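Local coordinates for uncharacterized protein (Bacteroides fragilis, PDB 3EWL) that is of unknown function but, in this C-terminal thioredoxin-like domain, carries a CxxC pair at a helix start, consistent with a thiol-disulfide role, at residues K44-F49 with Q87-G92; Y29-F34 with E130-Y135; S23-Q28 with R65-Y70. All coordinates share one frame; numbering follows the deposited sequence.

Contact 1. Residues K44-F49 with Q87-G92; sequences KFEKLF and QGWIVG
W89, beside I90 of edge strand 90-93, drives the six-membered part of its indole against helix 40-50, meeting F49 and E46. With F49 it forms a T-shaped (edge-to-face) pair. The indole supplies the edge and F49 the face, with ring centroids 5.4 Å apart and planes at 89°. W89 CZ2 stands over the rim of the F49 ring rather than its middle, 3.8 Å from F49 CD2. The F49 ring reaches this place because its CG is anti to the backbone N (chi1 -171°). One helical turn earlier, E46 offers its aliphatic part: E46 CG is 3.9 Å from W89 CZ3 and equally far from CH2, and meets the indole obliquely. The carboxylate beyond turns to a salt bridge with R43. F33 of the central strand adds a second edge-to-face partner for W89, while V66 packs on the indole from strand 64-70, so the tryptophan fills the layer between helix 40-50 and the sheet of this thioredoxin-like domain. E46 also touches the CxxC motif at the helix start, whose redox role is unconfirmed. The chemistry is almost wholly apolar and aromatic: a buried indole held by shape and ring electrostatics, with the E46 carboxylate paired within the helix.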
loop_
_atom_site.group_PDB
_atom_site.type_symbol
_atom_site.label_atom_id
_atom_site.label_comp_id
_atom_site.label_asym_id
_atom_site.label_seq_id
_atom_site.Cartn_x
_atom_site.Cartn_y
_atom_site.Cartn_z
ATOM N N LYS A 44 -8.870 3.877 10.323
ATOM C CA LYS A 44 -8.707 3.013 11.492
ATOM C C LYS A 44 -7.535 2.068 11.355
ATOM O O LYS A 44 -6.799 1.874 12.325
ATOM C CB LYS A 44 -9.983 2.200 11.817
ATOM C CG LYS A 44 -11.190 3.090 12.162
ATOM C CD LYS A 44 -12.537 2.302 12.284
ATOM C CE LYS A 44 -12.569 1.283 13.487
ATOM N NZ LYS A 44 -12.088 -0.122 13.147
ATOM N N PHE A 45 -7.376 1.459 10.175
ATOM C CA PHE A 45 -6.227 0.598 9.918
ATOM C C PHE A 45 -4.915 1.393 10.088
ATOM O O PHE A 45 -3.960 0.929 10.733
ATOM C CB PHE A 45 -6.285 -0.027 8.489
ATOM C CG PHE A 45 -5.148 -0.976 8.218
ATOM C CD1 PHE A 45 -5.321 -2.349 8.387
ATOM C CD2 PHE A 45 -3.880 -0.498 7.890
ATOM C CE1 PHE A 45 -4.284 -3.226 8.180
ATOM C CE2 PHE A 45 -2.813 -1.388 7.678
ATOM C CZ PHE A 45 -3.016 -2.746 7.832
ATOM N N GLU A 46 -4.867 2.571 9.453
ATOM C CA GLU A 46 -3.729 3.505 9.543
ATOM C C GLU A 46 -3.404 3.797 11.012
ATOM O O GLU A 46 -2.258 3.713 11.403
ATOM C CB GLU A 46 -4.008 4.830 8.804
ATOM C CG GLU A 46 -4.056 4.723 7.287
ATOM C CD GLU A 46 -4.909 5.838 6.622
ATOM O OE1 GLU A 46 -5.323 5.671 5.434
ATOM O OE2 GLU A 46 -5.167 6.871 7.269
ATOM N N LYS A 47 -4.425 4.099 11.813
ATOM C CA LYS A 47 -4.270 4.353 13.247
ATOM C C LYS A 47 -3.720 3.145 14.009
ATOM O O LYS A 47 -2.816 3.292 14.829
ATOM C CB LYS A 47 -5.618 4.783 13.850
ATOM C CG LYS A 47 -5.545 5.108 15.353
ATOM C CD LYS A 47 -6.898 5.176 15.978
ATOM C CE LYS A 47 -6.792 5.575 17.429
ATOM N NZ LYS A 47 -6.354 4.413 18.241
ATOM N N LEU A 48 -4.260 1.955 13.743
ATOM C CA LEU A 48 -3.839 0.750 14.461
ATOM C C LEU A 48 -2.421 0.343 14.080
ATOM O O LEU A 48 -1.639 -0.057 14.927
ATOM C CB LEU A 48 -4.769 -0.428 14.172
ATOM C CG LEU A 48 -6.186 -0.486 14.733
ATOM C CD1 LEU A 48 -6.828 -1.819 14.311
ATOM C CD2 LEU A 48 -6.204 -0.333 16.252
ATOM N N PHE A 49 -2.118 0.423 12.783
ATOM C CA PHE A 49 -0.795 0.080 12.273
ATOM C C PHE A 49 0.296 0.832 13.058
ATOM O O PHE A 49 1.305 0.233 13.434
ATOM C CB PHE A 49 -0.711 0.383 10.759
ATOM C CG PHE A 49 0.530 -0.135 10.100
ATOM C CD1 PHE A 49 0.509 -1.358 9.422
ATOM C CD2 PHE A 49 1.728 0.592 10.174
ATOM C CE1 PHE A 49 1.666 -1.859 8.805
ATOM C CE2 PHE A 49 2.892 0.120 9.567
ATOM C CZ PHE A 49 2.866 -1.112 8.879
ATOM N N GLN A 87 3.147 9.044 8.541
ATOM C CA GLN A 87 4.515 9.447 8.308
ATOM C C GLN A 87 5.421 8.259 7.929
ATOM O O GLN A 87 5.376 7.223 8.568
ATOM C CB GLN A 87 5.016 10.126 9.584
ATOM C CG GLN A 87 5.283 11.576 9.433
ATOM C CD GLN A 87 6.501 11.785 8.548
ATOM O OE1 GLN A 87 7.524 11.072 8.686
ATOM N NE2 GLN A 87 6.401 12.743 7.616
ATOM N N GLY A 88 6.235 8.389 6.887
ATOM C CA GLY A 88 7.078 7.246 6.478
ATOM C C GLY A 88 6.504 6.396 5.345
ATOM O O GLY A 88 7.250 5.711 4.656
ATOM N N TRP A 89 5.185 6.403 5.167
ATOM C CA TRP A 89 4.537 5.718 4.038
ATOM C C TRP A 89 4.728 6.503 2.774
ATOM O O TRP A 89 4.672 7.748 2.786
ATOM C CB TRP A 89 3.021 5.583 4.267
ATOM C CG TRP A 89 2.630 4.654 5.410
ATOM C CD1 TRP A 89 3.420 4.239 6.477
ATOM C CD2 TRP A 89 1.341 4.068 5.624
ATOM N NE1 TRP A 89 2.689 3.431 7.319
ATOM C CE2 TRP A 89 1.423 3.286 6.805
ATOM C CE3 TRP A 89 0.126 4.111 4.912
ATOM C CZ2 TRP A 89 0.329 2.561 7.304
ATOM C CZ3 TRP A 89 -0.967 3.397 5.403
ATOM C CH2 TRP A 89 -0.858 2.627 6.586
ATOM N N ILE A 90 4.954 5.791 1.684
ATOM C CA ILE A 90 4.911 6.390 0.370
ATOM C C ILE A 90 3.433 6.432 -0.009
ATOM O O ILE A 90 2.762 5.430 0.102
ATOM C CB ILE A 90 5.719 5.548 -0.613
ATOM C CG1 ILE A 90 7.179 5.543 -0.161
ATOM C CG2 ILE A 90 5.598 6.078 -2.097
ATOM C CD1 ILE A 90 7.996 4.520 -0.942
ATOM N N VAL A 91 2.928 7.611 -0.399
ATOM C CA VAL A 91 1.510 7.804 -0.681
ATOM C C VAL A 91 1.377 8.172 -2.157
ATOM O O VAL A 91 1.936 9.199 -2.575
ATOM C CB VAL A 91 0.951 8.936 0.195
ATOM C CG1 VAL A 91 -0.524 9.207 -0.153
ATOM C CG2 VAL A 91 1.127 8.566 1.647
ATOM N N GLY A 92 0.691 7.335 -2.945
ATOM C CA GLY A 92 0.659 7.507 -4.401
ATOM C C GLY A 92 -0.722 7.413 -5.026
ATOM O O GLY A 92 -1.609 6.811 -4.459
#

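Contact 2. Residues Y29-F34 with E130-Y135; sequences YTMLFF and EQLIDY
M31 and L132 join the central strand 29-34 of this thioredoxin-like fold to its C-terminal helix, 129-137, with Y29 and Y135 making a second point of contact nearer the surface. M31, deposited as selenomethionine, leaves the strand fully extended: CG is anti to the backbone N (chi1 -178°) and SE continues the line, before chi3 of 91° bends the methyl aside. The selenium therefore projects straight at the helix and meets one branch of L132, with M31 SE 3.8 Å from L132 CD1. The two side chains run at about a right angle, and CD1 is the L132 atom that touches. F45 and F49 of helix 40-50 also pack on M31, and F45 reaches L132 as well, which makes this a buried junction of two helices on one face of the sheet. The tyrosines set off differently: Y29 has CG beside its backbone N (chi1 -69°), whereas Y135 has it anti to N. Their rings lean together, Y29 CE1 lying near the plane of the Y135 ring, 4.0 Å from Y135 CE2. The hydroxyls converge too, yet Y29 OH and Y135 OH remain 4.2 Å apart, too far for a hydrogen bond.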
loop_
_atom_site.group_PDB
_atom_site.type_symbol
_atom_site.label_atom_id
_atom_site.label_comp_id
_atom_site.label_asym_id
_atom_site.label_seq_id
_atom_site.Cartn_x
_atom_site.Cartn_y
_atom_site.Cartn_z
ATOM N N TYR A 29 10.429 -6.182 2.378
ATOM C CA TYR A 29 8.986 -6.429 2.271
ATOM C C TYR A 29 8.335 -5.163 1.794
ATOM O O TYR A 29 8.767 -4.086 2.176
ATOM C CB TYR A 29 8.393 -6.769 3.621
ATOM C CG TYR A 29 8.835 -8.102 4.153
ATOM C CD1 TYR A 29 8.180 -9.269 3.789
ATOM C CD2 TYR A 29 9.949 -8.201 5.005
ATOM C CE1 TYR A 29 8.607 -10.539 4.294
ATOM C CE2 TYR A 29 10.385 -9.444 5.504
ATOM C CZ TYR A 29 9.713 -10.598 5.144
ATOM O OH TYR A 29 10.160 -11.799 5.640
ATOM N N THR A 30 7.276 -5.309 0.995
ATOM C CA THR A 30 6.449 -4.201 0.561
ATOM C C THR A 30 5.007 -4.496 0.947
ATOM O O THR A 30 4.452 -5.532 0.562
ATOM C CB THR A 30 6.533 -3.997 -0.973
ATOM O OG1 THR A 30 7.911 -3.791 -1.335
ATOM C CG2 THR A 30 5.714 -2.763 -1.432
HETATM N N MSE A 31 4.404 -3.604 1.726
HETATM C CA MSE A 31 2.968 -3.721 1.948
HETATM C C MSE A 31 2.253 -2.773 1.003
HETATM O O MSE A 31 2.457 -1.559 1.080
HETATM C CB MSE A 31 2.611 -3.406 3.388
HETATM C CG MSE A 31 1.101 -3.572 3.701
HETATM SE SE MSE A 31 0.638 -3.173 5.563
HETATM C CE MSE A 31 0.230 -1.298 5.396
ATOM N N LEU A 32 1.363 -3.303 0.174
ATOM C CA LEU A 32 0.508 -2.433 -0.617
ATOM C C LEU A 32 -0.774 -2.130 0.144
ATOM O O LEU A 32 -1.407 -3.034 0.676
ATOM C CB LEU A 32 0.134 -3.077 -1.952
ATOM C CG LEU A 32 1.237 -3.615 -2.835
ATOM C CD1 LEU A 32 0.523 -4.299 -4.009
ATOM C CD2 LEU A 32 2.238 -2.545 -3.315
ATOM N N PHE A 33 -1.139 -0.859 0.190
ATOM C CA PHE A 33 -2.306 -0.411 0.933
ATOM C C PHE A 33 -3.234 0.328 -0.019
ATOM O O PHE A 33 -3.002 1.509 -0.324
ATOM C CB PHE A 33 -1.867 0.493 2.115
ATOM C CG PHE A 33 -3.008 0.917 3.043
ATOM C CD1 PHE A 33 -3.496 0.051 4.014
ATOM C CD2 PHE A 33 -3.565 2.197 2.965
ATOM C CE1 PHE A 33 -4.533 0.446 4.888
ATOM C CE2 PHE A 33 -4.583 2.606 3.854
ATOM C CZ PHE A 33 -5.080 1.712 4.807
ATOM N N PHE A 34 -4.251 -0.367 -0.541
ATOM C CA PHE A 34 -5.188 0.271 -1.441
ATOM C C PHE A 34 -6.247 0.947 -0.646
ATOM O O PHE A 34 -6.949 0.303 0.125
ATOM C CB PHE A 34 -5.764 -0.682 -2.501
ATOM C CG PHE A 34 -4.697 -1.333 -3.368
ATOM C CD1 PHE A 34 -4.078 -0.622 -4.402
ATOM C CD2 PHE A 34 -4.251 -2.631 -3.096
ATOM C CE1 PHE A 34 -3.053 -1.223 -5.195
ATOM C CE2 PHE A 34 -3.232 -3.232 -3.877
ATOM C CZ PHE A 34 -2.651 -2.518 -4.943
ATOM N N GLU A 130 -4.372 -9.047 11.728
ATOM C CA GLU A 130 -4.034 -10.266 12.454
ATOM C C GLU A 130 -3.027 -11.116 11.688
ATOM O O GLU A 130 -2.046 -11.594 12.267
ATOM C CB GLU A 130 -5.296 -11.122 12.688
ATOM C CG GLU A 130 -6.264 -10.569 13.725
ATOM C CD GLU A 130 -7.268 -9.528 13.147
ATOM O OE1 GLU A 130 -8.225 -9.164 13.889
ATOM O OE2 GLU A 130 -7.117 -9.076 11.968
ATOM N N GLN A 131 -3.299 -11.344 10.399
ATOM C CA GLN A 131 -2.442 -12.197 9.579
ATOM C C GLN A 131 -1.070 -11.588 9.358
ATOM O O GLN A 131 -0.073 -12.304 9.294
ATOM C CB GLN A 131 -3.065 -12.485 8.199
ATOM C CG GLN A 131 -3.582 -13.896 8.009
ATOM C CD GLN A 131 -3.884 -14.272 6.540
ATOM O OE1 GLN A 131 -4.419 -13.460 5.748
ATOM N NE2 GLN A 131 -3.559 -15.516 6.182
ATOM N N LEU A 132 -1.042 -10.263 9.190
ATOM C CA LEU A 132 0.217 -9.510 9.057
ATOM C C LEU A 132 1.101 -9.608 10.300
ATOM O O LEU A 132 2.277 -9.970 10.201
ATOM C CB LEU A 132 -0.068 -8.031 8.783
ATOM C CG LEU A 132 -0.199 -7.624 7.329
ATOM C CD1 LEU A 132 -0.847 -6.208 7.298
ATOM C CD2 LEU A 132 1.182 -7.681 6.651
ATOM N N ILE A 133 0.509 -9.302 11.453
ATOM C CA ILE A 133 1.201 -9.341 12.723
ATOM C C ILE A 133 1.763 -10.734 12.885
ATOM O O ILE A 133 2.984 -10.925 13.061
ATOM C CB ILE A 133 0.249 -8.982 13.889
ATOM C CG1 ILE A 133 -0.027 -7.482 13.922
ATOM C CG2 ILE A 133 0.820 -9.430 15.258
ATOM C CD1 ILE A 133 -1.283 -7.133 14.682
ATOM N N ASP A 134 0.884 -11.710 12.752
ATOM C CA ASP A 134 1.303 -13.067 12.953
ATOM C C ASP A 134 2.440 -13.391 12.042
ATOM O O ASP A 134 3.419 -13.968 12.503
ATOM C CB ASP A 134 0.186 -14.068 12.714
ATOM C CG ASP A 134 0.649 -15.515 12.984
ATOM O OD1 ASP A 134 0.684 -16.311 12.023
ATOM O OD2 ASP A 134 1.027 -15.826 14.150
ATOM N N TYR A 135 2.325 -13.033 10.754
ATOM C CA TYR A 135 3.387 -13.398 9.794
ATOM C C TYR A 135 4.689 -12.630 10.041
ATOM O O TYR A 135 5.768 -13.198 9.935
ATOM C CB TYR A 135 2.955 -13.220 8.322
ATOM C CG TYR A 135 4.063 -13.583 7.344
ATOM C CD1 TYR A 135 4.157 -14.862 6.806
ATOM C CD2 TYR A 135 5.049 -12.651 6.992
ATOM C CE1 TYR A 135 5.166 -15.199 5.943
ATOM C CE2 TYR A 135 6.069 -12.987 6.135
ATOM C CZ TYR A 135 6.125 -14.268 5.629
ATOM O OH TYR A 135 7.144 -14.582 4.774
#

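Contact 3. Residues S23-Q28 with R65-Y70; sequences SRLKAQ and RVLAIY
R65 lies along the loop ahead of the central strand, its aliphatic part against A27 and its guanidinium edge toward the carbonyl of K26. Followed outward, R65 CB comes first, 3.8 Å from A27 CB. CG is closer still: R65 CG lies 3.2 Å from A27 CB, shorter than carbon atoms normally approach, so the exact placing of this part is doubtful. CG lies beside the backbone N, only roughly anti to the carbonyl carbon, chi1 -94° being well off a staggered value, and the chain then bends at chi2 (-88°). That bend carries CD and the tip toward I90 of the neighbouring strand 90-93. R65 NE is 4.0 Å from K26 O, which lies near the plane of the guanidinium; this is too long for a hydrogen bond, though the carbonyl dipole may still favour the positive group weakly. At the tip, NH1 rests against the I90 side chain.

Two residues further along the strand, L67 meets L25 in a plain leucine contact. L25 is modelled in two conformers; in the one described, L25 CD1 is 3.8 Å from L67 CD2, and the two side chains cross at about a right angle. The backbone oxygen of L25 accepts a hydrogen bond from K120 NZ.

Strand 64-70 is a parallel strand of the thioredoxin-like sheet, flanked by 29-34 and 90-93, and the loop leading into the central strand packs over its face. R65 and L67 point to that face, where Y12 of strand 11-13 packs on L25 and L67, and I90 touches R65, L25 and L67. V66 points away from the loop, and on the other face packs on M31 and W89, on the side of helix 40-50.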
loop_
_atom_site.group_PDB
_atom_site.type_symbol
_atom_site.label_atom_id
_atom_site.label_comp_id
_atom_site.label_asym_id
_atom_site.label_seq_id
_atom_site.Cartn_x
_atom_site.Cartn_y
_atom_site.Cartn_z
ATOM N N SER A 23 7.709 -1.584 -8.874
ATOM C CA SER A 23 8.784 -2.586 -8.905
ATOM C C SER A 23 10.121 -1.923 -8.628
ATOM O O SER A 23 11.043 -2.599 -8.231
ATOM C CB SER A 23 8.853 -3.319 -10.254
ATOM O OG SER A 23 9.010 -2.387 -11.319
ATOM N N ARG A 24 10.205 -0.610 -8.819
ATOM C CA ARG A 24 11.446 0.127 -8.624
ATOM C C ARG A 24 11.693 0.453 -7.166
ATOM O O ARG A 24 12.785 0.939 -6.813
ATOM C CB ARG A 24 11.451 1.443 -9.420
ATOM C CG ARG A 24 11.215 1.243 -10.905
ATOM C CD ARG A 24 12.471 0.870 -11.614
ATOM N NE ARG A 24 12.970 2.005 -12.393
ATOM C CZ ARG A 24 12.631 2.263 -13.655
ATOM N NH1 ARG A 24 11.781 1.465 -14.313
ATOM N NH2 ARG A 24 13.153 3.324 -14.264
ATOM N N LEU A 25 10.680 0.240 -6.319
ATOM C CA LEU A 25 10.834 0.439 -4.881
ATOM C C LEU A 25 11.470 -0.798 -4.287
ATOM O O LEU A 25 10.845 -1.847 -4.199
ATOM C CB LEU A 25 9.493 0.684 -4.207
ATOM C CG LEU A 25 8.834 2.035 -4.462
ATOM C CD1 LEU A 25 7.469 2.073 -3.781
ATOM C CD2 LEU A 25 9.717 3.172 -3.957
ATOM N N LYS A 26 12.725 -0.681 -3.892
ATOM C CA LYS A 26 13.446 -1.812 -3.324
ATOM C C LYS A 26 13.089 -1.889 -1.856
ATOM O O LYS A 26 13.025 -0.833 -1.200
ATOM C CB LYS A 26 14.942 -1.554 -3.473
ATOM C CG LYS A 26 15.318 -0.056 -3.288
ATOM C CD LYS A 26 15.936 0.289 -1.893
ATOM C CE LYS A 26 17.441 0.183 -1.950
ATOM N NZ LYS A 26 18.011 -0.002 -3.336
ATOM N N ALA A 27 12.846 -3.103 -1.348
ATOM C CA ALA A 27 12.755 -3.327 0.092
ATOM C C ALA A 27 12.614 -4.819 0.375
ATOM O O ALA A 27 12.220 -5.587 -0.516
ATOM C CB ALA A 27 11.575 -2.564 0.707
ATOM N N GLN A 28 12.904 -5.220 1.610
ATOM C CA GLN A 28 12.770 -6.618 1.993
ATOM C C GLN A 28 11.324 -7.064 1.957
ATOM O O GLN A 28 11.020 -8.192 1.566
ATOM C CB GLN A 28 13.365 -6.895 3.383
ATOM C CG GLN A 28 13.596 -8.401 3.630
ATOM C CD GLN A 28 14.719 -9.007 2.724
ATOM O OE1 GLN A 28 15.926 -8.706 2.889
ATOM N NE2 GLN A 28 14.314 -9.874 1.769
ATOM N N ARG A 65 8.393 -1.418 3.506
ATOM C CA ARG A 65 7.988 -0.269 2.789
ATOM C C ARG A 65 6.462 -0.282 2.711
ATOM O O ARG A 65 5.883 -1.280 2.282
ATOM C CB ARG A 65 8.501 -0.492 1.381
ATOM C CG ARG A 65 9.787 0.098 1.136
ATOM C CD ARG A 65 9.564 1.502 0.681
ATOM N NE ARG A 65 10.881 2.082 0.534
ATOM C CZ ARG A 65 11.235 3.247 1.033
ATOM N NH1 ARG A 65 10.345 4.021 1.657
ATOM N NH2 ARG A 65 12.471 3.626 0.864
ATOM N N VAL A 66 5.801 0.799 3.114
ATOM C CA VAL A 66 4.383 0.912 2.824
ATOM C C VAL A 66 4.187 1.780 1.641
ATOM O O VAL A 66 4.639 2.978 1.609
ATOM C CB VAL A 66 3.565 1.441 3.951
ATOM C CG1 VAL A 66 2.072 1.463 3.530
ATOM C CG2 VAL A 66 3.778 0.553 5.212
ATOM N N LEU A 67 3.524 1.176 0.650
ATOM C CA LEU A 67 3.104 1.891 -0.515
ATOM C C LEU A 67 1.579 1.966 -0.502
ATOM O O LEU A 67 0.880 1.001 -0.819
ATOM C CB LEU A 67 3.636 1.204 -1.783
ATOM C CG LEU A 67 3.220 1.820 -3.113
ATOM C CD1 LEU A 67 3.605 3.319 -3.201
ATOM C CD2 LEU A 67 3.811 1.020 -4.242
ATOM N N ALA A 68 1.077 3.128 -0.118
ATOM C CA ALA A 68 -0.337 3.406 -0.057
ATOM C C ALA A 68 -0.732 4.009 -1.403
ATOM O O ALA A 68 -0.184 5.067 -1.843
ATOM C CB ALA A 68 -0.616 4.389 1.133
ATOM N N ILE A 69 -1.684 3.353 -2.050
ATOM C CA ILE A 69 -2.078 3.674 -3.384
ATOM C C ILE A 69 -3.577 3.972 -3.488
ATOM O O ILE A 69 -4.420 3.134 -3.101
ATOM C CB ILE A 69 -1.733 2.482 -4.352
ATOM C CG1 ILE A 69 -0.214 2.246 -4.389
ATOM C CG2 ILE A 69 -2.246 2.757 -5.770
ATOM C CD1 ILE A 69 0.618 3.511 -4.948
ATOM N N TYR A 70 -3.910 5.139 -4.039
ATOM C CA TYR A 70 -5.316 5.464 -4.375
ATOM C C TYR A 70 -5.518 5.119 -5.848
ATOM O O TYR A 70 -4.764 5.576 -6.681
ATOM C CB TYR A 70 -5.593 6.945 -4.121
ATOM C CG TYR A 70 -6.977 7.402 -4.566
ATOM C CD1 TYR A 70 -8.159 6.789 -4.074
ATOM C CD2 TYR A 70 -7.104 8.462 -5.455
ATOM C CE1 TYR A 70 -9.423 7.222 -4.507
ATOM C CE2 TYR A 70 -8.348 8.910 -5.883
ATOM C CZ TYR A 70 -9.498 8.315 -5.402
ATOM O OH TYR A 70 -10.714 8.810 -5.875
#

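From the N terminus, the loop 23-28 opens first and is closed by strand 64-70 in contact 3. Strand 29-34 follows at once, but its partner in contact 2, helix 129-137, comes almost at the end of the chain. Helix 40-50 then meets residues 87-92 in contact 1, which falls wholly within the span of contact 2. Contact 3 crosses both others, since 23-28 precedes both and 65-70 falls between their segments. Strands 90-93, 64-70 and 29-34 run side by side and parallel, so all three contacts share one sheet: contacts 1 and 2 fasten helices 40-50 and 129-137 to one face, and contact 3 lays the loop leading into strand 29-34 across the other.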